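PDB 5GIZ: putative hemin transport system, substrate-binding protein from Burkholderia cenocepacia J2315, which binds heme in the periplasm and probably serves as the substrate-binding component of a hemin transport system. Local coordinates for residues Tyr53-Leu57 with Ser73-Pro78. Numbering follows the deposited sequence. Where two conformers were deposited one is given.
Sequences YQRAL and SAEAGP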
ATOM      1  N   TYR A  53     -14.095   6.038   4.393  1.00 18.87           N
ATOM      2  CA  TYR A  53     -12.672   5.693   4.487  0.70 19.69           C
ATOM      3  C   TYR A  53     -12.564   4.358   5.225  1.00 19.05           C
ATOM      4  O   TYR A  53     -13.405   4.019   6.038  1.00 18.62           O
ATOM      5  CB  TYR A  53     -11.823   6.788   5.177  0.70 21.53           C
ATOM      6  CG  TYR A  53     -10.372   6.385   5.466  0.70 22.80           C
ATOM      7  CD1 TYR A  53      -9.465   6.145   4.425  0.70 23.02           C
ATOM      8  CD2 TYR A  53      -9.905   6.250   6.793  0.70 23.76           C
ATOM      9  CE1 TYR A  53      -8.163   5.780   4.682  0.70 24.53           C
ATOM     10  CE2 TYR A  53      -8.598   5.875   7.048  0.70 24.94           C
ATOM     11  CZ  TYR A  53      -7.726   5.652   5.991  0.70 26.00           C
ATOM     12  OH  TYR A  53      -6.409   5.290   6.229  0.70 28.94           O
ATOM     13  N   GLN A  54     -11.522   3.590   4.907  1.00 20.26           N
ATOM     14  CA  GLN A  54     -11.398   2.210   5.407  1.00 21.06           C
ATOM     15  C   GLN A  54     -11.457   2.078   6.927  1.00 20.07           C
ATOM     16  O   GLN A  54     -12.032   1.109   7.375  1.00 17.89           O
ATOM     17  CB  GLN A  54     -10.208   1.446   4.795  1.00 25.02           C
ATOM     18  CG  GLN A  54      -8.967   1.326   5.603  1.00 28.31           C
ATOM     19  CD  GLN A  54      -7.791   0.782   4.817  1.00 28.57           C
ATOM     20  OE1 GLN A  54      -6.816   1.473   4.648  1.00 32.00           O
ATOM     21  NE2 GLN A  54      -7.874  -0.448   4.372  1.00 28.07           N
ATOM     22  N   ARG A  55     -10.976   3.082   7.670  1.00 20.46           N
ATOM     23  CA  ARG A  55     -11.054   3.110   9.147  0.53 22.05           C
ATOM     24  C   ARG A  55     -12.289   3.817   9.706  1.00 22.32           C
ATOM     25  O   ARG A  55     -12.466   3.913  10.931  1.00 23.90           O
ATOM     26  CB  ARG A  55      -9.841   3.836   9.726  0.53 23.64           C
ATOM     27  CG  ARG A  55      -8.499   3.253   9.366  0.53 25.57           C
ATOM     28  CD  ARG A  55      -7.465   3.645  10.415  0.53 27.50           C
ATOM     29  NE  ARG A  55      -7.512   2.742  11.567  0.53 29.34           N
ATOM     30  CZ  ARG A  55      -7.698   3.084  12.847  0.53 30.28           C
ATOM     31  NH1 ARG A  55      -7.836   4.354  13.231  0.53 31.25           N
ATOM     32  NH2 ARG A  55      -7.725   2.126  13.763  0.53 30.01           N
ATOM     33  N   ALA A  56     -13.143   4.335   8.837  1.00 21.91           N
ATOM     34  CA  ALA A  56     -14.332   5.084   9.249  1.00 21.88           C
ATOM     35  C   ALA A  56     -15.510   4.693   8.356  1.00 20.34           C
ATOM     36  O   ALA A  56     -16.142   5.519   7.754  1.00 22.83           O
ATOM     37  CB  ALA A  56     -14.066   6.587   9.191  1.00 22.74           C
ATOM     38  N   LEU A  57     -15.802   3.400   8.303  1.00 18.52           N
ATOM     39  CA  LEU A  57     -16.819   2.876   7.385  1.00 17.10           C
ATOM     40  C   LEU A  57     -18.203   3.279   7.827  1.00 18.05           C
ATOM     41  O   LEU A  57     -18.471   3.343   9.037  1.00 19.27           O
ATOM     42  CB  LEU A  57     -16.717   1.360   7.287  1.00 16.59           C
ATOM     43  CG  LEU A  57     -15.472   0.773   6.635  1.00 15.89           C
ATOM     44  CD1 LEU A  57     -15.400  -0.710   6.761  1.00 15.89           C
ATOM     45  CD2 LEU A  57     -15.408   1.138   5.168  1.00 15.11           C
ATOM     46  N   SER A  73      -9.790  -5.705   4.706  1.00 16.33           N
ATOM     47  CA  SER A  73      -8.381  -5.657   5.066  1.00 18.56           C
ATOM     48  C   SER A  73      -8.299  -5.604   6.578  1.00 19.94           C
ATOM     49  O   SER A  73      -9.279  -5.279   7.292  1.00 20.59           O
ATOM     50  CB  SER A  73      -7.751  -4.425   4.459  1.00 18.81           C
ATOM     51  OG  SER A  73      -8.304  -3.326   5.107  1.00 20.56           O
ATOM     52  N   ALA A  74      -7.069  -5.795   7.038  1.00 22.00           N
ATOM     53  CA  ALA A  74      -6.744  -5.710   8.458  1.00 23.39           C
ATOM     54  C   ALA A  74      -7.113  -4.344   9.043  1.00 24.78           C
ATOM     55  O   ALA A  74      -7.453  -4.241  10.202  1.00 25.65           O
ATOM     56  CB  ALA A  74      -5.246  -5.991   8.643  1.00 23.88           C
ATOM     57  N   GLU A  75      -7.064  -3.315   8.217  1.00 24.49           N
ATOM     58  CA  GLU A  75      -7.293  -1.930   8.627  1.00 27.36           C
ATOM     59  C   GLU A  75      -8.789  -1.515   8.680  1.00 26.13           C
ATOM     60  O   GLU A  75      -9.161  -0.460   9.240  1.00 26.49           O
ATOM     61  CB  GLU A  75      -6.463  -1.034   7.686  1.00 28.65           C
ATOM     62  CG  GLU A  75      -4.942  -1.317   7.735  1.00 31.53           C
ATOM     63  CD  GLU A  75      -4.366  -2.247   6.636  1.00 33.21           C
ATOM     64  OE1 GLU A  75      -5.095  -2.972   5.939  1.00 32.47           O
ATOM     65  OE2 GLU A  75      -3.122  -2.269   6.462  1.00 34.82           O
ATOM     66  N   ALA A  76      -9.678  -2.348   8.133  1.00 24.65           N
ATOM     67  CA  ALA A  76     -11.111  -2.014   8.056  1.00 22.76           C
ATOM     68  C   ALA A  76     -11.762  -1.820   9.436  1.00 22.38           C
ATOM     69  O   ALA A  76     -11.570  -2.626  10.314  1.00 23.58           O
ATOM     70  CB  ALA A  76     -11.838  -3.105   7.287  1.00 22.39           C
ATOM     71  N   GLY A  77     -12.507  -0.742   9.604  1.00 23.10           N
ATOM     72  CA  GLY A  77     -13.134  -0.396  10.866  1.00 22.50           C
ATOM     73  C   GLY A  77     -14.040   0.807  10.768  1.00 24.16           C
ATOM     74  O   GLY A  77     -14.302   1.301   9.679  1.00 21.48           O
ATOM     75  N   PRO A  78     -14.558   1.300  11.907  1.00 23.83           N
ATOM     76  CA  PRO A  78     -14.157   0.875  13.238  1.00 25.12           C
ATOM     77  C   PRO A  78     -14.827  -0.421  13.622  1.00 24.92           C
ATOM     78  O   PRO A  78     -15.714  -0.901  12.923  1.00 23.92           O
ATOM     79  CB  PRO A  78     -14.654   2.029  14.122  1.00 25.95           C
ATOM     80  CG  PRO A  78     -15.849   2.522  13.442  1.00 25.57           C
ATOM     81  CD  PRO A  78     -15.547   2.391  11.958  1.00 24.35           C
TER
HETATM   82  O   HOH W   1      -5.968  -1.658   3.524  1.00 28.85           O
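A type I beta turn, Tyr53 to Ala56, closed by Ala56 N to Tyr53 O at 2.8 Å, forms the tip of a small hairpin in the periplasmic binding protein fold. It packs against the loop that leaves parallel strand 69-72 for helix 79-87. Two backbone hydrogen bonds fix the register: Gly77 N donates to Gln54 O (2.9 Å, 154°) and Leu57 N to Gly77 O (2.9 Å, 166°). Gly77, at phi/psi -174/-173, is nearly fully extended and so offers both groups to the turn; a cis peptide then leads into Pro78, the N-cap of helix 79-87.

Gln54 has an off-rotamer chi1 of 100° and chi2 in t (-170°), which carry its amide along the loop until CD lies 3.6 Å from Glu75 CB. Leu57, m then t, brings CD1 to 4.3 Å from Ala76 CB, and both side chains touch Ile11 of strand 6-11. Arg55 starts away from the loop, yet CG passes 3.8 Å from Glu75 O. Tyr53, the axial heme-iron ligand in a heme-bound structure, makes no contact with 73-78; its side chain rests on Thr37 and Thr38. Gln54 and Arg55 also bind heme there. In this apo chain, water 1 accepts from Gln54 NE2 (2.4 Å) and donates to Glu75 OE1 (2.9 Å).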